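ABC transporter, substrate binding protein (Aeropyrum pernix, PDB 3EAF) probably binds a solute as the extracytoplasmic receptor of an ABC importer and delivers it to the membrane transporter. Local coordinates at residues A[38-43]-A[302-307]; A[144-149]-A[171-176]. All blocks are in the same frame, centred on the assembly; numbering follows the deposited sequence.

Interaction 1. Residues A[38-43]-A[302-307]; sequences KGIYTK and KAIESV
Ile40 and Ile304 meet branch to branch: each turns its CG2 methyl to the other, 3.8 Å apart, and the two side chains cross obliquely. In both, CG2 lies anti to the backbone N and CG1 beside that N; the contact is made by CG2. Val48 and Ile50 of the neighbouring strand 47-56 also touch Ile304, and Leu320 of helix 317-326 packs on it as well. Further along, side chains pack on backbone. Thr42 puts its CB 3.2 Å from Val307 O, with OG1 bonded instead to Asp44 and to Val46 N. Lys43 lays its aliphatic chain across the carbonyls of the turn, CG 3.5 Å from Glu305 O and CE 3.1 Å from Ser306 O. Residues Ile304 to Val307 form a type I turn at the C-terminal part of this helical segment, in a type I periplasmic-binding-protein fold; the short edge strand 40-41 of one lobe's sheet runs past that turn. The turn offers Val307 O to Lys43 N in a nearly straight hydrogen bond of 2.9 Å. Glu305 uses its stem and its tip separately. Its CG packs 3.5 Å from Tyr41 O, while the chain stays extended to CD, and OE2 of Glu305 bonds a water 2.6 Å away. That water accepts the N-H of Tyr41 and donates a hydrogen bond to Glu305 OE2, so the carboxylate holds the edge strand's backbone at one remove; the water's further bond to Gly39 O is weak.

Interaction 2. Residues A[144-149]-A[171-176]; sequences LALAYD and LQVVGD
Tyr148 carries its CG between the backbone N and the carbonyl carbon, chi1 63°, and Asp176 holds its own CG anti to the carbonyl carbon; these first torsions set the two CG atoms so that ring and carboxylate can meet over the face of the sheet that carries Leu146. The hydroxyl OH of Tyr148 donates to OD2 of Asp176 at a short 2.5 Å. The carboxylate stands at the ring's edge, its CG in the ring plane, but the two flat groups are turned 75° apart, and the hydroxyl reaches OD2 from above the carboxylate, 41° out of its plane. The other oxygen, OD1, lies 3.5 Å from CD1 of Leu146, whose side chain runs alongside that of Asp176 and points the same way. The same CD1 meets CG1 of Val173 at 3.9 Å, the two side chains crossing at about a right angle, and CD2 of Leu144 touches CD1 of Leu171 at 4.0 Å. Leu132 of helix 124-139 packs on both of these last leucines. The backbones are parallel neighbours at the edge of a Rossmann-like sheet: Leu144 N bonds Gln172 O, Val174 N bonds Leu144 O and Leu146 N bonds Gly175 O, the last at 3.0 Å. Between the pairs Leu144–Val173 and Leu146–Asp176 strand 171-178 spends one residue more than its partner, a beta bulge, with Val174 in a near-helical conformation and its CG2 3.4 Å from Leu144 O. Past the bulge Asp176 faces the same side as Leu146 and Val173. OD2 also forms a salt bridge with Lys163 of helix 159-165, so one oxygen is gripped by a phenol and an ammonium, which would be expected to favour the charged carboxylate.

How the interactions relate
Interaction 1 and interaction 2 sit in different sheets, on opposite sides of the chain's centre, with about 33 Å between their nearest atoms, and share no element. Each lies at a sheet edge and is only partly buried; interaction 2 has a single exposed residue among those that touch. Interaction 1 joins a turn after a helix to an edge strand 259 residues away in sequence, and relies on a single direct hydrogen bond, a water bridge and carbon-to-carbonyl packing. Interaction 2, nested within that span, is local: two adjacent parallel strands 22 residues apart, bonded repeatedly through their backbones and closed by a direct phenol-carboxylate bond.

Interaction 1. Residues A[38-43]-A[302-307]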
loop_
_atom_site.group_PDB
_atom_site.type_symbol
_atom_site.label_atom_id
_atom_site.label_comp_id
_atom_site.label_asym_id
_atom_site.label_seq_id
_atom_site.Cartn_x
_atom_site.Cartn_y
_atom_site.Cartn_z
ATOM N N LYS A 38 -4.597 -15.559 20.122
ATOM C CA LYS A 38 -3.263 -15.867 20.650
ATOM C C LYS A 38 -3.007 -15.109 21.952
ATOM O O LYS A 38 -2.321 -15.607 22.844
ATOM C CB LYS A 38 -2.169 -15.546 19.622
ATOM C CG LYS A 38 -2.085 -16.517 18.436
ATOM C CD LYS A 38 -1.527 -17.870 18.843
ATOM C CE LYS A 38 -1.321 -18.767 17.632
ATOM N NZ LYS A 38 -0.985 -20.177 18.006
ATOM N N GLY A 39 -3.565 -13.904 22.054
ATOM C CA GLY A 39 -3.428 -13.096 23.255
ATOM C C GLY A 39 -2.561 -11.872 23.047
ATOM O O GLY A 39 -1.371 -11.983 22.742
ATOM N N ILE A 40 -3.164 -10.698 23.215
ATOM C CA ILE A 40 -2.444 -9.431 23.114
ATOM C C ILE A 40 -2.248 -8.893 24.530
ATOM O O ILE A 40 -3.218 -8.725 25.268
ATOM C CB ILE A 40 -3.223 -8.383 22.268
ATOM C CG1 ILE A 40 -3.562 -8.932 20.877
ATOM C CG2 ILE A 40 -2.420 -7.082 22.142
ATOM C CD1 ILE A 40 -4.882 -8.402 20.309
ATOM N N TYR A 41 -0.998 -8.625 24.903
ATOM C CA TYR A 41 -0.693 -8.149 26.250
ATOM C C TYR A 41 0.065 -6.831 26.248
ATOM O O TYR A 41 1.016 -6.650 25.484
ATOM C CB TYR A 41 0.087 -9.207 27.043
ATOM C CG TYR A 41 -0.691 -10.487 27.221
ATOM C CD1 TYR A 41 -1.589 -10.638 28.280
ATOM C CD2 TYR A 41 -0.550 -11.539 26.313
ATOM C CE1 TYR A 41 -2.321 -11.817 28.437
ATOM C CE2 TYR A 41 -1.277 -12.717 26.462
ATOM C CZ TYR A 41 -2.160 -12.845 27.523
ATOM O OH TYR A 41 -2.878 -14.013 27.666
ATOM N N THR A 42 -0.373 -5.919 27.112
ATOM C CA THR A 42 0.343 -4.678 27.370
ATOM C C THR A 42 1.682 -4.966 28.067
ATOM O O THR A 42 1.946 -6.104 28.467
ATOM C CB THR A 42 -0.498 -3.730 28.243
ATOM O OG1 THR A 42 -0.845 -4.385 29.473
ATOM C CG2 THR A 42 -1.776 -3.312 27.512
ATOM N N LYS A 43 2.515 -3.934 28.213
ATOM C CA LYS A 43 3.812 -4.051 28.900
ATOM C C LYS A 43 3.705 -4.593 30.330
ATOM O O LYS A 43 4.576 -5.340 30.778
ATOM C CB LYS A 43 4.553 -2.707 28.910
ATOM C CG LYS A 43 5.313 -2.400 27.626
ATOM C CD LYS A 43 6.356 -1.297 27.831
ATOM C CE LYS A 43 5.726 0.066 28.106
ATOM N NZ LYS A 43 6.744 1.127 28.400
ATOM N N LYS A 302 1.616 -4.411 17.741
ATOM C CA LYS A 302 2.941 -4.082 18.268
ATOM C C LYS A 302 2.911 -2.790 19.091
ATOM O O LYS A 302 3.569 -2.703 20.131
ATOM C CB LYS A 302 3.986 -4.031 17.141
ATOM C CG LYS A 302 4.218 -5.382 16.441
ATOM C CD LYS A 302 5.464 -6.124 16.937
ATOM C CE LYS A 302 5.706 -7.374 16.112
ATOM N NZ LYS A 302 7.047 -7.976 16.301
ATOM N N ALA A 303 2.129 -1.805 18.642
ATOM C CA ALA A 303 1.938 -0.561 19.399
ATOM C C ALA A 303 1.314 -0.838 20.777
ATOM O O ALA A 303 1.796 -0.342 21.787
ATOM C CB ALA A 303 1.082 0.432 18.611
ATOM N N ILE A 304 0.251 -1.640 20.801
ATOM C CA ILE A 304 -0.422 -2.038 22.046
ATOM C C ILE A 304 0.518 -2.781 23.004
ATOM O O ILE A 304 0.507 -2.533 24.211
ATOM C CB ILE A 304 -1.686 -2.900 21.770
ATOM C CG1 ILE A 304 -2.707 -2.092 20.963
ATOM C CG2 ILE A 304 -2.302 -3.412 23.089
ATOM C CD1 ILE A 304 -3.763 -2.931 20.303
ATOM N N GLU A 305 1.330 -3.678 22.454
ATOM C CA GLU A 305 2.322 -4.419 23.237
ATOM C C GLU A 305 3.428 -3.524 23.799
ATOM O O GLU A 305 4.195 -3.956 24.662
ATOM C CB GLU A 305 2.930 -5.545 22.401
ATOM C CG GLU A 305 1.957 -6.655 22.068
ATOM C CD GLU A 305 2.492 -7.641 21.049
ATOM O OE1 GLU A 305 3.396 -7.279 20.251
ATOM O OE2 GLU A 305 1.991 -8.787 21.031
ATOM N N SER A 306 3.491 -2.283 23.307
ATOM C CA SER A 306 4.501 -1.297 23.697
ATOM C C SER A 306 4.006 -0.288 24.736
ATOM O O SER A 306 4.785 0.560 25.186
ATOM C CB SER A 306 4.997 -0.533 22.463
ATOM O OG SER A 306 5.511 -1.417 21.485
ATOM N N VAL A 307 2.725 -0.358 25.100
ATOM C CA VAL A 307 2.163 0.563 26.098
ATOM C C VAL A 307 1.731 -0.147 27.382
ATOM O O VAL A 307 1.524 -1.366 27.394
ATOM C CB VAL A 307 0.985 1.423 25.541
ATOM C CG1 VAL A 307 1.434 2.239 24.344
ATOM C CG2 VAL A 307 -0.228 0.570 25.187
HETATM O O HOH W 1 1.080 -9.609 23.354
#

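Interaction 2. Residues A[144-149]-A[171-176]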
loop_
_atom_site.group_PDB
_atom_site.type_symbol
_atom_site.label_atom_id
_atom_site.label_comp_id
_atom_site.label_asym_id
_atom_site.label_seq_id
_atom_site.Cartn_x
_atom_site.Cartn_y
_atom_site.Cartn_z
ATOM N N LEU A 144 10.147 7.922 -20.570
ATOM C CA LEU A 144 9.150 7.452 -19.613
ATOM C C LEU A 144 7.790 8.115 -19.824
ATOM O O LEU A 144 7.688 9.334 -19.823
ATOM C CB LEU A 144 9.644 7.698 -18.176
ATOM C CG LEU A 144 8.745 7.435 -16.957
ATOM C CD1 LEU A 144 8.361 5.961 -16.840
ATOM C CD2 LEU A 144 9.424 7.917 -15.665
ATOM N N ALA A 145 6.751 7.296 -19.994
ATOM C CA ALA A 145 5.367 7.772 -20.057
ATOM C C ALA A 145 4.671 7.485 -18.729
ATOM O O ALA A 145 4.930 6.458 -18.109
ATOM C CB ALA A 145 4.626 7.088 -21.203
ATOM N N LEU A 146 3.791 8.388 -18.302
ATOM C CA LEU A 146 3.069 8.253 -17.029
ATOM C C LEU A 146 1.574 8.069 -17.283
ATOM O O LEU A 146 0.906 8.975 -17.791
ATOM C CB LEU A 146 3.296 9.487 -16.135
ATOM C CG LEU A 146 4.738 9.943 -15.866
ATOM C CD1 LEU A 146 4.767 11.304 -15.154
ATOM C CD2 LEU A 146 5.526 8.895 -15.080
ATOM N N ALA A 147 1.058 6.891 -16.941
ATOM C CA ALA A 147 -0.363 6.598 -17.107
ATOM C C ALA A 147 -1.043 6.539 -15.739
ATOM O O ALA A 147 -0.664 5.746 -14.887
ATOM C CB ALA A 147 -0.556 5.294 -17.867
ATOM N N TYR A 148 -2.036 7.393 -15.531
ATOM C CA TYR A 148 -2.737 7.467 -14.245
ATOM C C TYR A 148 -4.041 8.236 -14.407
ATOM O O TYR A 148 -4.193 8.999 -15.370
ATOM C CB TYR A 148 -1.853 8.153 -13.188
ATOM C CG TYR A 148 -1.531 9.591 -13.537
ATOM C CD1 TYR A 148 -2.275 10.637 -12.993
ATOM C CD2 TYR A 148 -0.512 9.906 -14.442
ATOM C CE1 TYR A 148 -2.003 11.960 -13.324
ATOM C CE2 TYR A 148 -0.227 11.232 -14.776
ATOM C CZ TYR A 148 -0.979 12.250 -14.211
ATOM O OH TYR A 148 -0.714 13.563 -14.523
ATOM N N ASP A 149 -4.962 8.049 -13.458
ATOM C CA ASP A 149 -6.238 8.769 -13.444
ATOM C C ASP A 149 -6.072 10.153 -12.818
ATOM O O ASP A 149 -5.891 10.287 -11.606
ATOM C CB ASP A 149 -7.307 7.950 -12.695
ATOM C CG ASP A 149 -8.733 8.481 -12.902
ATOM O OD1 ASP A 149 -8.919 9.692 -13.167
ATOM O OD2 ASP A 149 -9.680 7.668 -12.793
ATOM N N LEU A 171 15.842 9.682 -16.583
ATOM C CA LEU A 171 14.586 9.399 -17.261
ATOM C C LEU A 171 13.936 10.677 -17.783
ATOM O O LEU A 171 13.759 11.644 -17.040
ATOM C CB LEU A 171 13.626 8.634 -16.334
ATOM C CG LEU A 171 14.072 7.259 -15.819
ATOM C CD1 LEU A 171 13.110 6.725 -14.761
ATOM C CD2 LEU A 171 14.233 6.253 -16.944
ATOM N N GLN A 172 13.600 10.672 -19.070
ATOM C CA GLN A 172 12.898 11.784 -19.703
ATOM C C GLN A 172 11.415 11.466 -19.745
ATOM O O GLN A 172 10.996 10.527 -20.426
ATOM C CB GLN A 172 13.459 12.053 -21.115
ATOM C CG GLN A 172 12.479 12.707 -22.120
ATOM C CD GLN A 172 12.261 14.217 -21.939
ATOM O OE1 GLN A 172 12.942 14.888 -21.152
ATOM N NE2 GLN A 172 11.297 14.755 -22.688
ATOM N N VAL A 173 10.625 12.239 -19.003
ATOM C CA VAL A 173 9.167 12.086 -19.013
ATOM C C VAL A 173 8.629 12.647 -20.327
ATOM O O VAL A 173 8.772 13.844 -20.602
ATOM C CB VAL A 173 8.501 12.798 -17.800
ATOM C CG1 VAL A 173 6.980 12.822 -17.936
ATOM C CG2 VAL A 173 8.920 12.134 -16.486
ATOM N N VAL A 174 8.011 11.779 -21.128
ATOM C CA VAL A 174 7.543 12.147 -22.474
ATOM C C VAL A 174 6.076 12.574 -22.534
ATOM O O VAL A 174 5.630 13.130 -23.539
ATOM C CB VAL A 174 7.790 11.022 -23.529
ATOM C CG1 VAL A 174 9.278 10.826 -23.766
ATOM C CG2 VAL A 174 7.100 9.705 -23.130
ATOM N N GLY A 175 5.330 12.313 -21.463
ATOM C CA GLY A 175 3.922 12.682 -21.413
ATOM C C GLY A 175 3.179 12.055 -20.252
ATOM O O GLY A 175 3.680 11.120 -19.620
ATOM N N ASP A 176 2.000 12.608 -19.973
ATOM C CA ASP A 176 1.029 12.062 -19.028
ATOM C C ASP A 176 -0.152 11.548 -19.836
ATOM O O ASP A 176 -0.569 12.193 -20.794
ATOM C CB ASP A 176 0.508 13.148 -18.081
ATOM C CG ASP A 176 1.541 13.610 -17.079
ATOM O OD1 ASP A 176 2.741 13.322 -17.254
ATOM O OD2 ASP A 176 1.146 14.277 -16.102
#